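Local coordinates for protein alcohol dehydrogenase (Escherichia coli, PDB 5VM2) that is an oxidoreductase of unknown specificity from the zinc-containing alcohol dehydrogenase family, probably using NAD(H) or NADP(H) and involved in membrane biogenesis, at residues M158-L163 with M265-V270; I173-G178 with P255-R260; M183-C188 with T194-V199; A214-N219 with I226-Q231. All coordinates share one frame; numbering follows the deposited sequence.

Contact 1 (M158-L163 with M265-V270); sequences MHAAML and MIVGTV
Met265, Ala160 and Val267 bury the most surface where the final turns of helix 145-163 meet strand 262-267. The tightest approach is methyl to methyl: Val267 CG2 stands 3.5 Å from Ala160 CB, at the level where the two backbones also come nearest. Val267 presents this branch because CG2 lies anti to its own carbonyl carbon, while CG1 takes the position anti to the backbone N. Met265 contributes mainly its terminal methyl. Its chain is folded at both chi2 and chi3 (-65° and -60°), which curls CE back against the helix, 4.0 Å from Leu163 CB and 4.2 Å from Ala160 O. This one methyl therefore meets both Ala160 and Leu163, one helical turn apart. No hydrogen bond crosses the contact; its side-chain pairs are apolar. Leu163 has a second role, its CG sitting 3.8 Å above one face of the His159 ring, toward the rim; ND1 of that ring is hydrogen-bonded to Arg296 NE. Phe242 on the adjacent strand 238-243 touches Ala160, Met265 and Val267 alike. The axes lie 9.6 Å apart and run nearly antiparallel, at 168°. A helix laid against an inner strand of a parallel sheet in this way is typical of the layered alpha/beta architecture of a Rossmann-type nucleotide-binding domain.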
loop_
_atom_site.group_PDB
_atom_site.type_symbol
_atom_site.label_atom_id
_atom_site.label_comp_id
_atom_site.label_asym_id
_atom_site.label_seq_id
_atom_site.Cartn_x
_atom_site.Cartn_y
_atom_site.Cartn_z
ATOM N N MET A 158 -6.231 4.972 2.837
ATOM C CA MET A 158 -6.902 5.636 3.951
ATOM C C MET A 158 -6.159 6.901 4.366
ATOM O O MET A 158 -6.779 7.940 4.620
ATOM C CB MET A 158 -7.032 4.677 5.133
ATOM C CG MET A 158 -7.942 5.184 6.250
ATOM S SD MET A 158 -9.692 5.266 5.789
ATOM C CE MET A 158 -9.871 3.719 4.921
ATOM N N HIS A 159 -4.828 6.829 4.426
ATOM C CA HIS A 159 -4.019 7.984 4.798
ATOM C C HIS A 159 -4.159 9.106 3.774
ATOM O O HIS A 159 -4.248 10.284 4.136
ATOM C CB HIS A 159 -2.560 7.535 4.945
ATOM C CG HIS A 159 -1.624 8.609 5.404
ATOM N ND1 HIS A 159 -1.665 9.142 6.674
ATOM C CD2 HIS A 159 -0.599 9.226 4.768
ATOM C CE1 HIS A 159 -0.720 10.059 6.793
ATOM N NE2 HIS A 159 -0.059 10.128 5.650
ATOM N N ALA A 160 -4.203 8.756 2.485
ATOM C CA ALA A 160 -4.388 9.767 1.447
ATOM C C ALA A 160 -5.722 10.486 1.613
ATOM O O ALA A 160 -5.781 11.724 1.620
ATOM C CB ALA A 160 -4.291 9.118 0.064
ATOM N N ALA A 161 -6.808 9.723 1.763
ATOM C CA ALA A 161 -8.126 10.337 1.901
ATOM C C ALA A 161 -8.211 11.195 3.157
ATOM O O ALA A 161 -8.820 12.273 3.141
ATOM C CB ALA A 161 -9.214 9.259 1.919
ATOM N N MET A 162 -7.614 10.730 4.256
ATOM C CA MET A 162 -7.647 11.495 5.500
ATOM C C MET A 162 -6.822 12.769 5.371
ATOM O O MET A 162 -7.259 13.847 5.788
ATOM C CB MET A 162 -7.136 10.642 6.660
ATOM C CG MET A 162 -8.030 9.473 7.018
ATOM S SD MET A 162 -9.236 9.955 8.249
ATOM C CE MET A 162 -9.667 8.359 8.932
ATOM N N LEU A 163 -5.619 12.654 4.798
ATOM C CA LEU A 163 -4.791 13.831 4.548
ATOM C C LEU A 163 -5.522 14.838 3.675
ATOM O O LEU A 163 -5.411 16.049 3.885
ATOM C CB LEU A 163 -3.478 13.420 3.880
ATOM C CG LEU A 163 -2.247 13.207 4.757
ATOM C CD1 LEU A 163 -0.996 13.247 3.903
ATOM C CD2 LEU A 163 -2.188 14.254 5.852
ATOM N N MET A 265 -3.384 15.312 -4.688
ATOM C CA MET A 265 -2.656 14.404 -3.811
ATOM C C MET A 265 -1.874 13.424 -4.669
ATOM O O MET A 265 -2.453 12.751 -5.525
ATOM C CB MET A 265 -3.602 13.629 -2.892
ATOM C CG MET A 265 -4.719 14.441 -2.268
ATOM S SD MET A 265 -4.136 15.707 -1.143
ATOM C CE MET A 265 -3.250 14.751 0.093
ATOM N N ILE A 266 -0.574 13.341 -4.431
ATOM C CA ILE A 266 0.296 12.407 -5.131
ATOM C C ILE A 266 0.538 11.240 -4.183
ATOM O O ILE A 266 1.322 11.339 -3.232
ATOM C CB ILE A 266 1.598 13.072 -5.570
ATOM C CG1 ILE A 266 1.283 14.204 -6.545
ATOM C CG2 ILE A 266 2.530 12.055 -6.185
ATOM C CD1 ILE A 266 2.454 15.079 -6.821
ATOM N N VAL A 267 -0.143 10.128 -4.445
ATOM C CA VAL A 267 -0.117 8.975 -3.552
ATOM C C VAL A 267 1.064 8.113 -3.987
ATOM O O VAL A 267 0.934 7.199 -4.801
ATOM C CB VAL A 267 -1.439 8.221 -3.564
ATOM C CG1 VAL A 267 -1.322 6.939 -2.765
ATOM C CG2 VAL A 267 -2.535 9.111 -2.996
ATOM N N GLY A 268 2.238 8.438 -3.449
ATOM C CA GLY A 268 3.437 7.656 -3.661
ATOM C C GLY A 268 4.160 7.972 -4.960
ATOM O O GLY A 268 3.669 8.679 -5.842
ATOM N N THR A 269 5.388 7.452 -5.045
ATOM C CA THR A 269 6.111 7.215 -6.296
ATOM C C THR A 269 6.475 8.467 -7.095
ATOM O O THR A 269 7.056 9.413 -6.551
ATOM C CB THR A 269 5.301 6.257 -7.178
ATOM O OG1 THR A 269 4.160 6.939 -7.712
ATOM C CG2 THR A 269 4.837 5.042 -6.372
ATOM N N VAL A 270 6.148 8.455 -8.389
ATOM C CA VAL A 270 6.582 9.428 -9.397
ATOM C C VAL A 270 8.101 9.376 -9.526
ATOM O O VAL A 270 8.802 10.257 -9.005
ATOM C CB VAL A 270 6.091 10.850 -9.077
ATOM C CG1 VAL A 270 6.228 11.743 -10.301
ATOM C CG2 VAL A 270 4.650 10.814 -8.637
#

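Contact 2 (I173-G178 with P255-R260); sequences IILGAG and PYLVMR
Where Ile173 and Leu175 meet Leu257, no ring or other flat side chain takes part, so there is no stacking face to assign. The nearest thing to a flat group is the backbone carbonyl of Leu257, whose O lies 3.9 Å from Ile173 CD1. That same methyl is 4.1 Å from Leu257 CB, and the two side chains cross at about a right angle, so the isoleucine meets the base of the leucine rather than its end. Leu175 does the reverse. It and Leu257 reach toward each other tip to tip, Leu175 touching with both methyls: Leu257 CD1 is 3.7 Å from Leu175 CD2 and 4.0 Å from Leu175 CD1. Extended chi2 torsions carry the touching CD1 methyls of Ile173 (174°) and Leu257 (178°) outward, and Leu257 bridges two residues of one strand face. Strand 171-175 is first along the chain in the parallel Rossmann-type sheet and central in it, between strands 195-200 and 238-243. It leads into Gly176 and Gly178, which fit the glycine-rich GxGxxG turn that in such folds faces the dinucleotide. Gly178 occupies the N-cap of helix 179-190. Ile174, between the two contact residues, points to the other face of the sheet, while the face carrying Ile173 is also packed by Cys229 and Phe232 of helix 225-232. Leu257 itself, in the turn ahead of strand 258-259, touches Ile226 and Cys229 of that helix. Beyond the packing, Leu175 O accepts a hydrogen bond from Thr244 OG1.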
loop_
_atom_site.group_PDB
_atom_site.type_symbol
_atom_site.label_atom_id
_atom_site.label_comp_id
_atom_site.label_asym_id
_atom_site.label_seq_id
_atom_site.Cartn_x
_atom_site.Cartn_y
_atom_site.Cartn_z
ATOM N N ILE A 173 -11.704 12.968 -8.127
ATOM C CA ILE A 173 -11.189 12.259 -9.290
ATOM C C ILE A 173 -9.981 11.460 -8.836
ATOM O O ILE A 173 -9.052 12.017 -8.240
ATOM C CB ILE A 173 -10.801 13.212 -10.428
ATOM C CG1 ILE A 173 -12.024 13.973 -10.942
ATOM C CG2 ILE A 173 -10.148 12.427 -11.557
ATOM C CD1 ILE A 173 -11.687 15.043 -11.958
ATOM N N ILE A 174 -9.993 10.163 -9.109
ATOM C CA ILE A 174 -8.878 9.281 -8.802
ATOM C C ILE A 174 -8.253 8.842 -10.119
ATOM O O ILE A 174 -8.904 8.175 -10.936
ATOM C CB ILE A 174 -9.334 8.079 -7.966
ATOM C CG1 ILE A 174 -9.815 8.576 -6.596
ATOM C CG2 ILE A 174 -8.206 7.072 -7.817
ATOM C CD1 ILE A 174 -10.416 7.516 -5.752
ATOM N N LEU A 175 -7.000 9.233 -10.337
ATOM C CA LEU A 175 -6.262 8.839 -11.532
ATOM C C LEU A 175 -5.530 7.537 -11.225
ATOM O O LEU A 175 -4.546 7.526 -10.477
ATOM C CB LEU A 175 -5.295 9.939 -11.959
ATOM C CG LEU A 175 -5.923 11.305 -12.258
ATOM C CD1 LEU A 175 -4.851 12.302 -12.679
ATOM C CD2 LEU A 175 -7.007 11.197 -13.320
ATOM N N GLY A 176 -6.027 6.437 -11.780
ATOM C CA GLY A 176 -5.437 5.140 -11.527
ATOM C C GLY A 176 -6.384 4.226 -10.781
ATOM O O GLY A 176 -6.903 4.584 -9.719
ATOM N N ALA A 177 -6.630 3.047 -11.340
ATOM C CA ALA A 177 -7.475 2.037 -10.719
ATOM C C ALA A 177 -6.694 0.750 -10.475
ATOM O O ALA A 177 -7.263 -0.347 -10.493
ATOM C CB ALA A 177 -8.718 1.771 -11.567
ATOM N N GLY A 178 -5.384 0.872 -10.275
ATOM C CA GLY A 178 -4.605 -0.207 -9.715
ATOM C C GLY A 178 -4.912 -0.346 -8.232
ATOM O O GLY A 178 -5.839 0.261 -7.694
ATOM N N PRO A 255 -3.229 19.048 -12.898
ATOM C CA PRO A 255 -3.519 20.492 -12.913
ATOM C C PRO A 255 -4.765 20.863 -13.698
ATOM O O PRO A 255 -5.483 21.793 -13.314
ATOM C CB PRO A 255 -2.258 21.089 -13.556
ATOM C CG PRO A 255 -1.186 20.143 -13.210
ATOM C CD PRO A 255 -1.803 18.781 -13.184
ATOM N N TYR A 256 -5.039 20.162 -14.796
ATOM C CA TYR A 256 -6.186 20.467 -15.639
ATOM C C TYR A 256 -7.499 19.924 -15.087
ATOM O O TYR A 256 -8.557 20.205 -15.663
ATOM C CB TYR A 256 -5.931 19.916 -17.043
ATOM C CG TYR A 256 -4.687 20.511 -17.670
ATOM C CD1 TYR A 256 -3.453 19.885 -17.549
ATOM C CD2 TYR A 256 -4.746 21.713 -18.359
ATOM C CE1 TYR A 256 -2.313 20.436 -18.110
ATOM C CE2 TYR A 256 -3.611 22.273 -18.928
ATOM C CZ TYR A 256 -2.400 21.630 -18.799
ATOM O OH TYR A 256 -1.275 22.184 -19.363
ATOM N N LEU A 257 -7.462 19.174 -13.983
ATOM C CA LEU A 257 -8.636 18.482 -13.468
ATOM C C LEU A 257 -9.150 19.024 -12.142
ATOM O O LEU A 257 -10.278 18.689 -11.757
ATOM C CB LEU A 257 -8.332 16.985 -13.296
ATOM C CG LEU A 257 -7.851 16.241 -14.543
ATOM C CD1 LEU A 257 -7.554 14.792 -14.207
ATOM C CD2 LEU A 257 -8.888 16.330 -15.644
ATOM N N VAL A 258 -8.361 19.837 -11.442
ATOM C CA VAL A 258 -8.672 20.288 -10.087
ATOM C C VAL A 258 -9.301 21.672 -10.153
ATOM O O VAL A 258 -8.990 22.485 -11.036
ATOM C CB VAL A 258 -7.397 20.289 -9.209
ATOM C CG1 VAL A 258 -6.396 21.306 -9.724
ATOM C CG2 VAL A 258 -7.724 20.555 -7.735
ATOM N N MET A 259 -10.197 21.945 -9.209
ATOM C CA MET A 259 -10.814 23.258 -9.115
ATOM C C MET A 259 -9.887 24.239 -8.403
ATOM O O MET A 259 -8.973 23.852 -7.666
ATOM C CB MET A 259 -12.137 23.180 -8.354
ATOM C CG MET A 259 -11.962 23.121 -6.848
ATOM S SD MET A 259 -13.524 23.021 -5.945
ATOM C CE MET A 259 -14.687 23.646 -7.144
ATOM N N ARG A 260 -10.149 25.528 -8.611
ATOM C CA ARG A 260 -9.437 26.548 -7.854
ATOM C C ARG A 260 -9.623 26.307 -6.360
ATOM O O ARG A 260 -10.695 25.895 -5.908
ATOM C CB ARG A 260 -9.932 27.940 -8.243
ATOM C CG ARG A 260 -11.421 28.145 -8.041
ATOM C CD ARG A 260 -11.862 29.489 -8.592
ATOM N NE ARG A 260 -11.598 29.604 -10.023
ATOM C CZ ARG A 260 -11.525 30.757 -10.677
ATOM N NH1 ARG A 260 -11.688 31.903 -10.028
ATOM N NH2 ARG A 260 -11.283 30.768 -11.980
#

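Contact 3 (M183-C188 with T194-V199)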
loop_
_atom_site.group_PDB
_atom_site.type_symbol
_atom_site.label_atom_id
_atom_site.label_comp_id
_atom_site.label_asym_id
_atom_site.label_seq_id
_atom_site.Cartn_x
_atom_site.Cartn_y
_atom_site.Cartn_z
ATOM N N MET A 183 -7.829 1.219 -3.387
ATOM C CA MET A 183 -7.800 1.492 -1.951
ATOM C C MET A 183 -8.219 2.926 -1.655
ATOM O O MET A 183 -8.980 3.174 -0.713
ATOM C CB MET A 183 -6.408 1.231 -1.379
ATOM C CG MET A 183 -5.953 -0.221 -1.431
ATOM S SD MET A 183 -7.165 -1.366 -0.763
ATOM C CE MET A 183 -6.200 -2.876 -0.650
ATOM N N THR A 184 -7.712 3.882 -2.440
ATOM C CA THR A 184 -8.076 5.282 -2.243
ATOM C C THR A 184 -9.565 5.502 -2.491
ATOM O O THR A 184 -10.226 6.233 -1.744
ATOM C CB THR A 184 -7.234 6.173 -3.160
ATOM O OG1 THR A 184 -5.841 5.911 -2.933
ATOM C CG2 THR A 184 -7.519 7.649 -2.887
ATOM N N LEU A 185 -10.111 4.856 -3.525
ATOM C CA LEU A 185 -11.545 4.927 -3.804
ATOM C C LEU A 185 -12.372 4.481 -2.602
ATOM O O LEU A 185 -13.289 5.185 -2.164
ATOM C CB LEU A 185 -11.861 4.075 -5.036
ATOM C CG LEU A 185 -13.276 3.553 -5.280
ATOM C CD1 LEU A 185 -14.230 4.716 -5.559
ATOM C CD2 LEU A 185 -13.257 2.542 -6.439
ATOM N N GLN A 186 -12.059 3.308 -2.051
ATOM C CA GLN A 186 -12.818 2.819 -0.908
ATOM C C GLN A 186 -12.610 3.704 0.319
ATOM O O GLN A 186 -13.541 3.910 1.108
ATOM C CB GLN A 186 -12.433 1.370 -0.626
ATOM C CG GLN A 186 -12.744 0.450 -1.798
ATOM C CD GLN A 186 -12.827 -0.995 -1.388
ATOM O OE1 GLN A 186 -13.825 -1.428 -0.824
ATOM N NE2 GLN A 186 -11.774 -1.756 -1.672
ATOM N N ALA A 187 -11.408 4.259 0.483
ATOM C CA ALA A 187 -11.195 5.199 1.581
ATOM C C ALA A 187 -12.049 6.449 1.402
ATOM O O ALA A 187 -12.677 6.921 2.357
ATOM C CB ALA A 187 -9.716 5.563 1.693
ATOM N N CYS A 188 -12.105 6.990 0.178
ATOM C CA CYS A 188 -12.954 8.152 -0.072
ATOM C C CYS A 188 -14.414 7.843 0.235
ATOM O O CYS A 188 -15.132 8.689 0.782
ATOM C CB CYS A 188 -12.797 8.628 -1.515
ATOM S SG CYS A 188 -11.184 9.362 -1.869
ATOM N N THR A 194 -19.463 11.198 -2.185
ATOM C CA THR A 194 -20.525 10.583 -2.968
ATOM C C THR A 194 -20.321 10.687 -4.475
ATOM O O THR A 194 -21.025 10.000 -5.225
ATOM C CB THR A 194 -21.882 11.212 -2.618
ATOM O OG1 THR A 194 -21.861 12.605 -2.954
ATOM C CG2 THR A 194 -22.186 11.054 -1.130
ATOM N N GLU A 195 -19.400 11.533 -4.938
ATOM C CA GLU A 195 -19.143 11.721 -6.366
ATOM C C GLU A 195 -17.661 11.456 -6.590
ATOM O O GLU A 195 -16.817 12.299 -6.270
ATOM C CB GLU A 195 -19.546 13.121 -6.832
ATOM C CG GLU A 195 -20.990 13.492 -6.542
ATOM C CD GLU A 195 -21.963 12.851 -7.511
ATOM O OE1 GLU A 195 -21.603 12.687 -8.697
ATOM O OE2 GLU A 195 -23.085 12.507 -7.084
ATOM N N ILE A 196 -17.345 10.274 -7.116
ATOM C CA ILE A 196 -15.972 9.828 -7.307
ATOM C C ILE A 196 -15.834 9.319 -8.731
ATOM O O ILE A 196 -16.459 8.317 -9.092
ATOM C CB ILE A 196 -15.577 8.715 -6.319
ATOM C CG1 ILE A 196 -15.993 9.069 -4.889
ATOM C CG2 ILE A 196 -14.088 8.453 -6.393
ATOM C CD1 ILE A 196 -15.694 7.960 -3.890
ATOM N N ALA A 197 -14.995 9.978 -9.521
ATOM C CA ALA A 197 -14.649 9.511 -10.855
ATOM C C ALA A 197 -13.293 8.822 -10.800
ATOM O O ALA A 197 -12.374 9.297 -10.127
ATOM C CB ALA A 197 -14.617 10.668 -11.856
ATOM N N VAL A 198 -13.178 7.686 -11.484
ATOM C CA VAL A 198 -11.947 6.903 -11.506
ATOM C C VAL A 198 -11.515 6.721 -12.954
ATOM O O VAL A 198 -12.318 6.305 -13.800
ATOM C CB VAL A 198 -12.123 5.540 -10.814
ATOM C CG1 VAL A 198 -10.865 4.702 -10.977
ATOM C CG2 VAL A 198 -12.458 5.730 -9.342
ATOM N N VAL A 199 -10.249 7.021 -13.230
ATOM C CA VAL A 199 -9.688 7.024 -14.575
ATOM C C VAL A 199 -8.591 5.971 -14.646
ATOM O O VAL A 199 -7.692 5.950 -13.797
ATOM C CB VAL A 199 -9.119 8.407 -14.942
ATOM C CG1 VAL A 199 -8.580 8.406 -16.361
ATOM C CG2 VAL A 199 -10.172 9.493 -14.750
#
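Leu185 and Ile196 cross obliquely, and the way their branches mesh accounts for most of this contact. The CB of Leu185 points neither toward the strand nor away from it, yet its CG is anti to the backbone N (chi1 158°) and the chain then bends at chi2 (66°), which swings CD1 in toward the strand. There CD1 is nearly equidistant from the two methyls of Ile196, at 3.8 Å from CG2 and 3.9 Å from CD1, so it is seated in the fork of the isoleucine. It also approaches Val198 CG2 at 4.3 Å, one strand repeat further on. The same Ile196 CD1 is also 3.8 Å from Cys188 CB, one helical turn on from Leu185. All four residues are buried, and no hydrogen bond crosses between the segments. The axes, 9.9 Å apart, stand at 175°, as expected when a helix doubles straight back into the strand that follows it. Only five residues separate the two segments. Together with strand 171-175, helix 179-190 and strand 195-200 form a beta-alpha-beta unit, and Ile174 of the first strand packs on both Leu185 and Ile196. Strand 216-219 pairs with the outer edge of strand 195-200, and on the helix Ala187 packs against Met158 and Ala161 of helix 145-163.

Contact 4 (A214-N219 with I226-Q231); sequences ATVVIN and IARCQQ
The long crossover of the Rossmann-type domain begins here, as the chain leaves edge strand 216-219 and helix 225-232 carries it back toward strand 238-243, on the far side of strand 171-175. Strand and helix axes are 9.4 Å apart and nearly antiparallel (164°). Ile218 packs its CD1 3.8 Å from Arg228 CB and 4.1 Å from Cys229 SG, so one methyl meets two successive helix residues. Arg228 then folds over the isoleucine: bends at chi2 and chi3 (-73° and -57°) carry its guanidinium along the strand, past Ile218 toward Val216, obliquely to Ile218 CG1, until NH2 is 3.6 Å from Val216 CG1. The charge is answered by Glu223, whose OE2 makes a salt bridge to Arg228 NE; Glu223 OE1 accepts from Asn219 N, so this carboxylate ties the arginine to the strand end. Gln231 CB lies at the guanidinium edge, in its plane. A water in the same plane links helix and strand, accepting from Arg228 NH2 at 2.9 Å and donating to Val217 O at 2.8 Å.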
loop_
_atom_site.group_PDB
_atom_site.type_symbol
_atom_site.label_atom_id
_atom_site.label_comp_id
_atom_site.label_asym_id
_atom_site.label_seq_id
_atom_site.Cartn_x
_atom_site.Cartn_y
_atom_site.Cartn_z
ATOM N N ALA A 214 -17.060 3.329 -7.524
ATOM C CA ALA A 214 -16.819 4.537 -8.302
ATOM C C ALA A 214 -18.132 5.063 -8.869
ATOM O O ALA A 214 -18.944 4.295 -9.389
ATOM C CB ALA A 214 -15.830 4.248 -9.433
ATOM N N THR A 215 -18.351 6.375 -8.746
ATOM C CA THR A 215 -19.548 6.985 -9.327
ATOM C C THR A 215 -19.510 6.924 -10.849
ATOM O O THR A 215 -20.505 6.584 -11.493
ATOM C CB THR A 215 -19.679 8.440 -8.865
ATOM O OG1 THR A 215 -19.741 8.490 -7.437
ATOM C CG2 THR A 215 -20.933 9.077 -9.447
ATOM N N VAL A 216 -18.381 7.303 -11.441
ATOM C CA VAL A 216 -18.185 7.273 -12.885
ATOM C C VAL A 216 -16.809 6.675 -13.136
ATOM O O VAL A 216 -15.885 6.892 -12.349
ATOM C CB VAL A 216 -18.300 8.685 -13.505
ATOM C CG1 VAL A 216 -17.998 8.659 -14.997
ATOM C CG2 VAL A 216 -19.683 9.277 -13.256
ATOM N N VAL A 217 -16.675 5.894 -14.204
ATOM C CA VAL A 217 -15.387 5.347 -14.613
ATOM C C VAL A 217 -15.078 5.849 -16.017
ATOM O O VAL A 217 -15.974 5.947 -16.864
ATOM C CB VAL A 217 -15.369 3.804 -14.553
ATOM C CG1 VAL A 217 -15.454 3.337 -13.105
ATOM C CG2 VAL A 217 -16.511 3.222 -15.367
ATOM N N ILE A 218 -13.814 6.179 -16.257
ATOM C CA ILE A 218 -13.398 6.843 -17.484
ATOM C C ILE A 218 -12.174 6.120 -18.025
ATOM O O ILE A 218 -11.161 5.991 -17.326
ATOM C CB ILE A 218 -13.095 8.333 -17.255
ATOM C CG1 ILE A 218 -14.389 9.097 -16.955
ATOM C CG2 ILE A 218 -12.385 8.933 -18.461
ATOM C CD1 ILE A 218 -14.178 10.366 -16.130
ATOM N N ASN A 219 -12.269 5.644 -19.264
ATOM C CA ASN A 219 -11.152 4.965 -19.914
ATOM C C ASN A 219 -10.393 6.000 -20.735
ATOM O O ASN A 219 -10.812 6.367 -21.837
ATOM C CB ASN A 219 -11.656 3.811 -20.773
ATOM C CG ASN A 219 -10.526 3.013 -21.401
ATOM O OD1 ASN A 219 -9.476 3.557 -21.737
ATOM N ND2 ASN A 219 -10.733 1.713 -21.553
ATOM N N ILE A 226 -9.750 14.614 -19.976
ATOM C CA ILE A 226 -9.993 15.967 -19.489
ATOM C C ILE A 226 -11.426 16.391 -19.787
ATOM O O ILE A 226 -12.113 16.945 -18.920
ATOM C CB ILE A 226 -8.959 16.935 -20.088
ATOM C CG1 ILE A 226 -7.603 16.737 -19.401
ATOM C CG2 ILE A 226 -9.425 18.371 -19.938
ATOM C CD1 ILE A 226 -6.438 17.357 -20.144
ATOM N N ALA A 227 -11.914 16.102 -20.993
ATOM C CA ALA A 227 -13.291 16.446 -21.340
ATOM C C ALA A 227 -14.289 15.699 -20.462
ATOM O O ALA A 227 -15.258 16.284 -19.966
ATOM C CB ALA A 227 -13.545 16.148 -22.817
ATOM N N ARG A 228 -14.068 14.399 -20.260
ATOM C CA ARG A 228 -14.982 13.612 -19.438
ATOM C C ARG A 228 -14.984 14.093 -17.993
ATOM O O ARG A 228 -16.034 14.116 -17.340
ATOM C CB ARG A 228 -14.605 12.133 -19.512
ATOM C CG ARG A 228 -14.844 11.501 -20.883
ATOM C CD ARG A 228 -16.331 11.279 -21.156
ATOM N NE ARG A 228 -16.959 10.456 -20.125
ATOM C CZ ARG A 228 -17.748 10.931 -19.165
ATOM N NH1 ARG A 228 -18.012 12.230 -19.101
ATOM N NH2 ARG A 228 -18.269 10.109 -18.263
ATOM N N CYS A 229 -13.816 14.484 -17.475
ATOM C CA CYS A 229 -13.745 15.000 -16.111
ATOM C C CYS A 229 -14.403 16.371 -16.001
ATOM O O CYS A 229 -15.058 16.673 -14.997
ATOM C CB CYS A 229 -12.287 15.065 -15.654
ATOM S SG CYS A 229 -11.566 13.456 -15.234
ATOM N N GLN A 230 -14.233 17.218 -17.020
ATOM C CA GLN A 230 -14.886 18.523 -17.007
ATOM C C GLN A 230 -16.402 18.378 -17.041
ATOM O O GLN A 230 -17.122 19.144 -16.389
ATOM C CB GLN A 230 -14.393 19.369 -18.181
ATOM C CG GLN A 230 -13.006 19.963 -17.973
ATOM C CD GLN A 230 -12.926 20.818 -16.722
ATOM O OE1 GLN A 230 -12.514 20.347 -15.660
ATOM N NE2 GLN A 230 -13.319 22.081 -16.840
ATOM N N GLN A 231 -16.907 17.405 -17.803
ATOM C CA GLN A 231 -18.329 17.085 -17.733
ATOM C C GLN A 231 -18.706 16.619 -16.332
ATOM O O GLN A 231 -19.700 17.077 -15.757
ATOM C CB GLN A 231 -18.677 16.015 -18.768
ATOM C CG GLN A 231 -20.098 15.490 -18.649
ATOM C CD GLN A 231 -20.351 14.284 -19.532
ATOM O OE1 GLN A 231 -19.633 14.049 -20.505
ATOM N NE2 GLN A 231 -21.375 13.509 -19.195
HETATM O O HOH W 1 -16.881 7.592 -18.923
#

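How the contacts relate
All four contacts pack helices or turns onto one parallel sheet. Contacts 1 and 3 lie on one face and touch through Ala161 CB and Ala187 CB, 3.7 Å apart. Contacts 2 and 4 share the other face, with centres 9 Å apart and Ile173 CD1 3.6 Å from Cys229 SG. Neighbouring strands link contacts 2, 3 and 4 within the sheet, probably by hydrogen bonds: Ile174 N is 2.7 Å from Ala197 O, and Ile218 N is 2.9 Å from Val198 O. Contacts 1 and 4 are furthest apart, about 20 Å between centres. The Val267 side chain of contact 1 is about 10 Å from the magnesium bound by His65, Glu66 and Glu152, too far to touch it, while contact 2 holds glycines of the probable dinucleotide-binding turn.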